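Local structure of RidA family protein (Mycobacterium tuberculosis, 3I7T) at the interface of chains A and B. The protein is of unproven function, but belongs to the YjgF/YER057c/UK114 (RidA) family and assembles as a homotrimer. Coordinates in Å, arbitrary orientation; residue numbers count along the deposited sequence, not the author numbering. Chains: chain A/B, Putative uncharacterized protein.

The interface of chains A and B. Residues chain A 68, 70, 98; chain B 31-33, 70, 72, 115.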
ATOM      1  N   ARG A  68      -9.305  -4.365   3.185  1.00  5.01           N
ATOM      2  CA  ARG A  68      -8.362  -3.289   3.486  1.00  5.44           C
ATOM      3  C   ARG A  68      -8.700  -1.981   2.779  1.00  5.74           C
ATOM      4  O   ARG A  68      -9.024  -1.971   1.585  1.00  5.58           O
ATOM      5  CB  ARG A  68      -6.915  -3.685   3.134  1.00  5.89           C
ATOM      6  CG  ARG A  68      -5.928  -2.515   3.371  1.00  6.69           C
ATOM      7  CD  ARG A  68      -4.502  -2.731   2.819  1.00  6.72           C
ATOM      8  NE  ARG A  68      -3.790  -3.901   3.345  1.00  7.08           N
ATOM      9  CZ  ARG A  68      -3.081  -3.917   4.478  1.00  9.07           C
ATOM     10  NH1 ARG A  68      -3.018  -2.844   5.265  1.00 10.38           N
ATOM     11  NH2 ARG A  68      -2.450  -5.024   4.848  1.00  9.57           N
ATOM     12  N   ARG A  70      -6.858   2.122   2.511  1.00  6.32           N
ATOM     13  CA  ARG A  70      -5.667   2.897   2.835  1.00  6.73           C
ATOM     14  C   ARG A  70      -6.018   4.307   2.465  1.00  5.96           C
ATOM     15  O   ARG A  70      -6.506   4.546   1.354  1.00  5.45           O
ATOM     16  CB  ARG A  70      -4.460   2.410   2.034  1.00  6.75           C
ATOM     17  CG  ARG A  70      -3.164   3.159   2.343  1.00  8.84           C
ATOM     18  CD  ARG A  70      -1.944   2.501   1.654  1.00 10.37           C
ATOM     19  NE  ARG A  70      -1.630   1.201   2.253  1.00 11.25           N
ATOM     20  CZ  ARG A  70      -1.892   0.024   1.690  1.00 10.60           C
ATOM     21  NH1 ARG A  70      -1.574  -1.089   2.325  1.00 12.06           N
ATOM     22  NH2 ARG A  70      -2.454  -0.047   0.493  1.00 12.59           N
ATOM     23  N   SER A  98      -5.199   2.170   7.134  1.00  5.75           N
ATOM     24  CA  SER A  98      -4.105   3.036   7.552  1.00  6.47           C
ATOM     25  C   SER A  98      -4.476   4.424   7.120  1.00  6.25           C
ATOM     26  O   SER A  98      -5.212   4.578   6.162  1.00  6.26           O
ATOM     27  CB  SER A  98      -2.797   2.620   6.886  1.00  6.31           C
ATOM     28  OG  SER A  98      -2.607   1.231   7.077  1.00  9.11           O
TER
ATOM     29  N   VAL B  31      -3.059  -6.811   7.879  1.00  4.31           N
ATOM     30  CA  VAL B  31      -2.892  -6.119   9.136  1.00  4.97           C
ATOM     31  C   VAL B  31      -2.896  -4.602   8.893  1.00  5.11           C
ATOM     32  O   VAL B  31      -2.263  -4.092   7.946  1.00  4.78           O
ATOM     33  CB  VAL B  31      -1.597  -6.597   9.849  1.00  5.45           C
ATOM     34  CG1 VAL B  31      -1.461  -5.989  11.264  1.00  4.94           C
ATOM     35  CG2 VAL B  31      -1.594  -8.126   9.944  1.00  5.62           C
ATOM     36  N   ALA B  32      -3.634  -3.895   9.750  1.00  4.96           N
ATOM     37  CA  ALA B  32      -3.730  -2.436   9.714  1.00  5.31           C
ATOM     38  C   ALA B  32      -2.367  -1.765   9.870  1.00  5.81           C
ATOM     39  O   ALA B  32      -1.434  -2.364  10.409  1.00  5.77           O
ATOM     40  CB  ALA B  32      -4.668  -1.949  10.849  1.00  4.69           C
ATOM     41  N   GLY B  33      -2.265  -0.519   9.413  1.00  5.83           N
ATOM     42  CA  GLY B  33      -1.108   0.312   9.763  1.00  5.90           C
ATOM     43  C   GLY B  33      -0.972   0.274  11.273  1.00  6.55           C
ATOM     44  O   GLY B  33      -1.946   0.500  12.008  1.00  6.28           O
ATOM     45  N   ARG B  70       5.177  -2.671   4.890  1.00  6.32           N
ATOM     46  CA  ARG B  70       5.303  -1.337   4.317  1.00  6.73           C
ATOM     47  C   ARG B  70       5.518  -0.435   5.496  1.00  5.96           C
ATOM     48  O   ARG B  70       4.762  -0.511   6.472  1.00  5.45           O
ATOM     49  CB  ARG B  70       4.037  -0.943   3.557  1.00  6.75           C
ATOM     50  CG  ARG B  70       4.106   0.437   2.902  1.00  8.84           C
ATOM     51  CD  ARG B  70       2.885   0.700   1.989  1.00 10.37           C
ATOM     52  NE  ARG B  70       2.920  -0.146   0.793  1.00 11.25           N
ATOM     53  CZ  ARG B  70       2.147  -1.212   0.596  1.00 10.60           C
ATOM     54  NH1 ARG B  70       2.270  -1.910  -0.517  1.00 12.06           N
ATOM     55  NH2 ARG B  70       1.246  -1.574   1.496  1.00 12.59           N
ATOM     56  N   TYR B  72       6.184   3.436   6.965  1.00  5.94           N
ATOM     57  CA  TYR B  72       6.168   4.889   6.895  1.00  6.22           C
ATOM     58  C   TYR B  72       6.964   5.461   8.051  1.00  6.11           C
ATOM     59  O   TYR B  72       6.697   5.137   9.207  1.00  5.66           O
ATOM     60  CB  TYR B  72       4.734   5.415   6.994  1.00  6.80           C
ATOM     61  CG  TYR B  72       3.768   4.747   6.049  1.00  8.70           C
ATOM     62  CD1 TYR B  72       3.690   5.142   4.724  1.00 11.06           C
ATOM     63  CD2 TYR B  72       2.936   3.721   6.478  1.00 12.42           C
ATOM     64  CE1 TYR B  72       2.812   4.534   3.836  1.00 12.15           C
ATOM     65  CE2 TYR B  72       2.048   3.104   5.598  1.00 14.23           C
ATOM     66  CZ  TYR B  72       1.996   3.520   4.274  1.00 14.24           C
ATOM     67  OH  TYR B  72       1.121   2.920   3.381  1.00 15.38           O
ATOM     68  N   GLU B 115       2.595  -1.539   8.079  1.00  7.47           N
ATOM     69  CA  GLU B 115       1.554  -2.452   7.630  1.00  7.99           C
ATOM     70  C   GLU B 115       2.142  -3.819   7.320  1.00  7.30           C
ATOM     71  O   GLU B 115       3.343  -3.950   7.066  1.00  8.13           O
ATOM     72  CB  GLU B 115       0.929  -1.917   6.342  1.00  8.20           C
ATOM     73  CG  GLU B 115       0.268  -0.582   6.489  1.00 10.14           C
ATOM     74  CD  GLU B 115      -0.180  -0.047   5.137  1.00 14.43           C
ATOM     75  OE1 GLU B 115       0.199  -0.646   4.111  1.00 16.68           O
ATOM     76  OE2 GLU B 115      -0.918   0.952   5.092  1.00 14.96           O
TER
HETATM   77  O   HOH W   1      -0.632  -3.860   1.259  1.00 18.37           O
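The carboxylate of B:Glu115 is gripped from both chains. B:Glu115 OE2 accepts from A:Ser98 OG at 2.6 Å. The serine hydroxyl arrives on the anti side, tilted from the carboxylate plane. B:Glu115 OE2 also accepts from A:Arg70 NE at 2.9 Å. A:Arg70 NE meets the syn lone pair of this oxygen, nearly in the guanidinium plane, and the bond is fairly straight (160° at H). A:Arg70 NH1 reaches B:Glu115 OE1 at 2.6 Å, a salt bridge. A:Arg70 thus binds side-on, one nitrogen to each oxygen, but the two flat groups are turned 41° apart and NH1 meets OE1 from above the carboxylate plane. The A:Arg70 chain leaves its strand with CG anti to the backbone N and bends at chi3 (-69°), which swings NE towards the acid. Within chain B, B:Glu115 OE1 also takes B:Arg70 NH2, at 3.0 Å and nearly along the C-O axis. The acid thus links the Arg70 side chains of the two chains. Water 1 also links A:Arg70 NH1 to B:Arg70 NH2. Alongside, A:Arg68 NH1 binds the B:Val31 carbonyl O at 3.1 Å from above the carbonyl plane. B:Gly33 N makes a weak bond to A:Ser98 OG. The site lies at a subunit interface of the trimer, where strand 66-73 and A:Ser98 of one chain face strands 28-35, 66-73 and 112-119 of the next. Inter-subunit clefts form the presumed active sites in this family.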